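Local coordinates for protein sulfoquinovosidase (Escherichia coli, PDB 5AEG) that hydrolyses sulfoquinovosyl diacylglycerides and simple sulfoquinovosides to release sulfoquinovose, which the cell degrades by sulfoglycolysis, at residues K518-F530 and V651-R663. Residues are numbered along the deposited sequence; the frame is centred on the assembly and turned at random.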
loop_
_atom_site.group_PDB
_atom_site.type_symbol
_atom_site.label_atom_id
_atom_site.label_comp_id
_atom_site.label_asym_id
_atom_site.label_seq_id
_atom_site.Cartn_x
_atom_site.Cartn_y
_atom_site.Cartn_z
ATOM N N LYS A 518 -14.635 1.165 22.413
ATOM C CA LYS A 518 -15.707 1.826 21.695
ATOM C C LYS A 518 -15.268 3.160 21.121
ATOM O O LYS A 518 -15.596 3.440 19.963
ATOM C CB LYS A 518 -16.869 2.074 22.652
ATOM C CG LYS A 518 -18.089 2.756 22.042
ATOM C CD LYS A 518 -19.223 2.640 23.081
ATOM C CE LYS A 518 -20.318 3.671 22.829
ATOM N NZ LYS A 518 -21.392 3.530 23.927
ATOM N N GLU A 519 -14.582 3.965 21.897
ATOM C CA GLU A 519 -14.142 5.261 21.444
ATOM C C GLU A 519 -13.261 5.125 20.180
ATOM O O GLU A 519 -13.454 5.874 19.227
ATOM C CB GLU A 519 -13.386 6.009 22.523
ATOM C CG GLU A 519 -12.976 7.414 22.151
ATOM C CD GLU A 519 -12.005 8.034 23.097
ATOM O OE1 GLU A 519 -11.762 7.453 24.124
ATOM O OE2 GLU A 519 -11.520 9.164 22.840
ATOM N N LEU A 520 -12.314 4.179 20.175
ATOM C CA LEU A 520 -11.453 3.953 18.953
ATOM C C LEU A 520 -12.290 3.531 17.751
ATOM O O LEU A 520 -12.112 4.067 16.657
ATOM C CB LEU A 520 -10.313 2.982 19.276
ATOM C CG LEU A 520 -9.335 2.771 18.111
ATOM C CD1 LEU A 520 -8.662 4.112 17.779
ATOM C CD2 LEU A 520 -8.280 1.724 18.543
ATOM N N LEU A 521 -13.237 2.594 17.926
ATOM C CA LEU A 521 -14.063 2.185 16.864
ATOM C C LEU A 521 -14.823 3.371 16.255
ATOM O O LEU A 521 -14.908 3.490 15.058
ATOM C CB LEU A 521 -15.095 1.125 17.307
ATOM C CG LEU A 521 -15.923 0.490 16.222
ATOM C CD1 LEU A 521 -15.036 -0.332 15.243
ATOM C CD2 LEU A 521 -16.965 -0.464 16.808
ATOM N N LEU A 522 -15.432 4.196 17.087
ATOM C CA LEU A 522 -16.261 5.309 16.626
ATOM C C LEU A 522 -15.444 6.409 15.972
ATOM O O LEU A 522 -15.850 6.911 14.919
ATOM C CB LEU A 522 -17.120 5.878 17.781
ATOM C CG LEU A 522 -18.053 4.849 18.452
ATOM C CD1 LEU A 522 -19.101 5.563 19.279
ATOM C CD2 LEU A 522 -18.737 3.883 17.555
ATOM N N ARG A 523 -14.291 6.737 16.523
ATOM C CA ARG A 523 -13.398 7.686 15.857
ATOM C C ARG A 523 -12.885 7.141 14.487
ATOM O O ARG A 523 -12.713 7.894 13.534
ATOM C CB ARG A 523 -12.228 7.969 16.741
ATOM C CG ARG A 523 -12.524 8.917 17.850
ATOM C CD ARG A 523 -12.830 10.306 17.405
ATOM N NE ARG A 523 -12.706 11.209 18.573
ATOM C CZ ARG A 523 -13.197 12.452 18.638
ATOM N NH1 ARG A 523 -13.828 12.949 17.610
ATOM N NH2 ARG A 523 -13.029 13.186 19.748
ATOM N N TRP A 524 -12.647 5.817 14.399
ATOM C CA TRP A 524 -12.196 5.245 13.168
ATOM C C TRP A 524 -13.301 5.234 12.139
ATOM O O TRP A 524 -13.068 5.463 10.944
ATOM C CB TRP A 524 -11.630 3.821 13.367
ATOM C CG TRP A 524 -10.491 3.475 12.498
ATOM C CD1 TRP A 524 -10.428 3.480 11.155
ATOM C CD2 TRP A 524 -9.267 2.934 12.950
ATOM N NE1 TRP A 524 -9.209 3.006 10.709
ATOM C CE2 TRP A 524 -8.460 2.671 11.784
ATOM C CE3 TRP A 524 -8.777 2.649 14.202
ATOM C CZ2 TRP A 524 -7.192 2.154 11.852
ATOM C CZ3 TRP A 524 -7.451 2.141 14.294
ATOM C CH2 TRP A 524 -6.691 1.914 13.114
ATOM N N CYS A 525 -14.545 5.008 12.606
ATOM C CA CYS A 525 -15.689 5.083 11.730
ATOM C C CYS A 525 -15.791 6.505 11.157
ATOM O O CYS A 525 -16.117 6.674 9.997
ATOM C CB CYS A 525 -16.983 4.700 12.491
ATOM S SG CYS A 525 -18.396 4.555 11.372
ATOM N N ASP A 526 -15.571 7.524 11.990
ATOM C CA ASP A 526 -15.624 8.930 11.501
ATOM C C ASP A 526 -14.597 9.190 10.363
ATOM O O ASP A 526 -14.828 9.995 9.453
ATOM C CB ASP A 526 -15.344 9.882 12.624
ATOM C CG ASP A 526 -16.510 10.074 13.616
ATOM O OD1 ASP A 526 -17.586 9.442 13.398
ATOM O OD2 ASP A 526 -16.226 10.825 14.624
ATOM N N PHE A 527 -13.422 8.583 10.499
ATOM C CA PHE A 527 -12.359 8.720 9.511
ATOM C C PHE A 527 -12.756 8.026 8.213
ATOM O O PHE A 527 -12.776 8.643 7.125
ATOM C CB PHE A 527 -11.071 8.137 10.150
ATOM C CG PHE A 527 -9.891 7.931 9.199
ATOM C CD1 PHE A 527 -9.645 8.703 8.094
ATOM C CD2 PHE A 527 -8.986 6.908 9.506
ATOM C CE1 PHE A 527 -8.514 8.461 7.316
ATOM C CE2 PHE A 527 -7.807 6.756 8.799
ATOM C CZ PHE A 527 -7.573 7.501 7.686
ATOM N N SER A 528 -13.129 6.736 8.308
ATOM C CA SER A 528 -13.437 5.958 7.161
ATOM C C SER A 528 -14.622 6.437 6.295
ATOM O O SER A 528 -14.635 6.219 5.070
ATOM C CB SER A 528 -13.579 4.442 7.513
ATOM O OG SER A 528 -12.327 3.931 7.980
ATOM N N ALA A 529 -15.565 7.123 6.896
ATOM C CA ALA A 529 -16.671 7.731 6.153
ATOM C C ALA A 529 -16.198 8.834 5.197
ATOM O O ALA A 529 -16.956 9.204 4.302
ATOM C CB ALA A 529 -17.667 8.337 7.148
ATOM N N PHE A 530 -14.970 9.331 5.392
ATOM C CA PHE A 530 -14.278 10.256 4.465
ATOM C C PHE A 530 -13.146 9.667 3.655
ATOM O O PHE A 530 -12.078 10.268 3.511
ATOM C CB PHE A 530 -13.909 11.523 5.255
ATOM C CG PHE A 530 -15.149 12.280 5.684
ATOM C CD1 PHE A 530 -15.724 13.222 4.829
ATOM C CD2 PHE A 530 -15.759 12.023 6.874
ATOM C CE1 PHE A 530 -16.847 13.947 5.177
ATOM C CE2 PHE A 530 -16.922 12.711 7.227
ATOM C CZ PHE A 530 -17.444 13.716 6.392
ATOM N N VAL A 651 -10.857 23.301 16.395
ATOM C CA VAL A 651 -12.333 23.189 16.382
ATOM C C VAL A 651 -12.815 22.144 17.335
ATOM O O VAL A 651 -12.109 21.172 17.613
ATOM C CB VAL A 651 -12.919 22.837 14.980
ATOM C CG1 VAL A 651 -12.753 23.990 14.035
ATOM C CG2 VAL A 651 -12.263 21.557 14.360
ATOM N N ASN A 652 -14.049 22.325 17.854
ATOM C CA ASN A 652 -14.669 21.259 18.600
ATOM C C ASN A 652 -14.860 20.029 17.713
ATOM O O ASN A 652 -15.218 20.114 16.538
ATOM C CB ASN A 652 -16.028 21.701 19.132
ATOM C CG ASN A 652 -15.882 22.572 20.366
ATOM O OD1 ASN A 652 -14.800 22.667 21.029
ATOM N ND2 ASN A 652 -16.975 23.210 20.712
ATOM N N ALA A 653 -14.593 18.882 18.305
ATOM C CA ALA A 653 -14.549 17.650 17.549
ATOM C C ALA A 653 -15.127 16.478 18.364
ATOM O O ALA A 653 -14.387 15.490 18.713
ATOM C CB ALA A 653 -13.087 17.366 17.106
ATOM N N PRO A 654 -16.404 16.575 18.726
ATOM C CA PRO A 654 -16.938 15.368 19.382
ATOM C C PRO A 654 -17.043 14.213 18.370
ATOM O O PRO A 654 -17.070 14.449 17.128
ATOM C CB PRO A 654 -18.327 15.821 19.852
ATOM C CG PRO A 654 -18.730 16.874 18.872
ATOM C CD PRO A 654 -17.462 17.595 18.469
ATOM N N ILE A 655 -17.192 12.988 18.887
ATOM C CA ILE A 655 -17.401 11.817 18.027
ATOM C C ILE A 655 -18.630 12.041 17.172
ATOM O O ILE A 655 -19.671 12.544 17.638
ATOM C CB ILE A 655 -17.505 10.550 18.905
ATOM C CG1 ILE A 655 -16.110 10.177 19.439
ATOM C CG2 ILE A 655 -18.089 9.415 18.138
ATOM C CD1 ILE A 655 -16.154 9.345 20.669
ATOM N N GLY A 656 -18.539 11.754 15.901
ATOM C CA GLY A 656 -19.619 11.961 14.927
ATOM C C GLY A 656 -19.542 13.337 14.180
ATOM O O GLY A 656 -20.270 13.561 13.198
ATOM N N LYS A 657 -18.714 14.245 14.680
ATOM C CA LYS A 657 -18.447 15.572 14.029
ATOM C C LYS A 657 -16.932 15.738 13.809
ATOM O O LYS A 657 -16.282 16.583 14.415
ATOM C CB LYS A 657 -19.030 16.678 14.903
ATOM C CG LYS A 657 -20.521 16.558 14.974
ATOM C CD LYS A 657 -21.198 17.605 15.841
ATOM C CE LYS A 657 -22.674 17.247 15.900
ATOM N NZ LYS A 657 -23.385 18.394 16.490
ATOM N N PRO A 658 -16.376 14.906 12.913
ATOM C CA PRO A 658 -14.916 14.889 12.700
ATOM C C PRO A 658 -14.479 16.227 12.062
ATOM O O PRO A 658 -15.308 16.947 11.492
ATOM C CB PRO A 658 -14.706 13.805 11.697
ATOM C CG PRO A 658 -16.032 13.532 11.062
ATOM C CD PRO A 658 -17.018 13.843 12.181
ATOM N N PRO A 659 -13.198 16.531 12.137
ATOM C CA PRO A 659 -12.761 17.862 11.607
ATOM C C PRO A 659 -12.674 17.828 10.106
ATOM O O PRO A 659 -11.680 17.271 9.552
ATOM C CB PRO A 659 -11.408 18.069 12.267
ATOM C CG PRO A 659 -11.376 17.113 13.433
ATOM C CD PRO A 659 -12.119 15.904 12.913
ATOM N N VAL A 660 -13.786 18.248 9.468
ATOM C CA VAL A 660 -14.004 18.159 8.059
ATOM C C VAL A 660 -14.463 19.546 7.605
ATOM O O VAL A 660 -15.392 20.098 8.188
ATOM C CB VAL A 660 -15.086 17.107 7.689
ATOM C CG1 VAL A 660 -15.431 17.163 6.216
ATOM C CG2 VAL A 660 -14.614 15.655 8.046
ATOM N N PHE A 661 -13.822 20.083 6.572
ATOM C CA PHE A 661 -14.177 21.380 6.054
ATOM C C PHE A 661 -14.343 21.276 4.565
ATOM O O PHE A 661 -13.739 20.406 3.925
ATOM C CB PHE A 661 -13.061 22.389 6.389
ATOM C CG PHE A 661 -12.729 22.494 7.806
ATOM C CD1 PHE A 661 -11.992 21.503 8.434
ATOM C CD2 PHE A 661 -13.108 23.620 8.538
ATOM C CE1 PHE A 661 -11.697 21.620 9.775
ATOM C CE2 PHE A 661 -12.780 23.752 9.840
ATOM C CZ PHE A 661 -12.094 22.740 10.479
ATOM N N TYR A 662 -15.202 22.068 3.983
ATOM C CA TYR A 662 -15.331 22.113 2.563
ATOM C C TYR A 662 -15.225 23.544 1.974
ATOM O O TYR A 662 -15.439 24.533 2.685
ATOM C CB TYR A 662 -16.599 21.433 2.071
ATOM C CG TYR A 662 -17.931 22.171 2.400
ATOM C CD1 TYR A 662 -18.434 23.173 1.588
ATOM C CD2 TYR A 662 -18.615 21.886 3.552
ATOM C CE1 TYR A 662 -19.640 23.854 1.890
ATOM C CE2 TYR A 662 -19.829 22.565 3.890
ATOM C CZ TYR A 662 -20.359 23.504 3.027
ATOM O OH TYR A 662 -21.553 24.142 3.420
ATOM N N ARG A 663 -14.888 23.581 0.698
ATOM C CA ARG A 663 -14.631 24.854 -0.022
ATOM C C ARG A 663 -16.061 25.470 -0.330
ATOM O O ARG A 663 -16.866 24.881 -1.032
ATOM C CB ARG A 663 -13.867 24.617 -1.338
ATOM C CG ARG A 663 -12.397 24.226 -1.136
ATOM C CD ARG A 663 -11.645 24.079 -2.436
ATOM N NE ARG A 663 -11.661 25.330 -3.169
ATOM C CZ ARG A 663 -12.269 25.549 -4.325
ATOM N NH1 ARG A 663 -13.001 24.608 -4.953
ATOM N NH2 ARG A 663 -12.190 26.805 -4.830
#
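A bend at chi2 (-67°) carries the Arg523 side chain across Ile655 and delivers its guanidinium to Ala653, while Asp526, with CG beside its own backbone N (chi1 -76°), reaches the turn at Gly656. NH1 and NH2 of Arg523 both donate to Ala653 O, 2.8 Å from NH1, and that oxygen lies in the guanidinium plane; one face of the group is packed by Ile655 CG1. The flat, charged guanidinium suits this place because both terminal N-H groups can converge on one carbonyl oxygen, though each bond is bent. The short carboxylate of Asp526 reaches the turn's backbone from the helix: OD2 accepts Gly656 N at 2.8 Å on its syn side, nearly straight at 167°. Gly656 is the third residue (i+2) of the type II turn Pro654-Lys657, where positive phi makes glycine usual, since a CB would press on the preceding carbonyl. Branched Ile655 sets CG2 against Leu522 CB (3.7 Å) and CD1 against Glu519 CG; OE2 of Glu519 accepts a hydrogen bond from Gly622 N. Further along, Val660 CG2 sits over the Phe530 ring, 3.8 Å from its centroid in a CH-pi contact. The arrangement is a buried interdomain interface, docking a helix of the family 31 TIM barrel onto a beta turn and strand of the C-terminal beta domain.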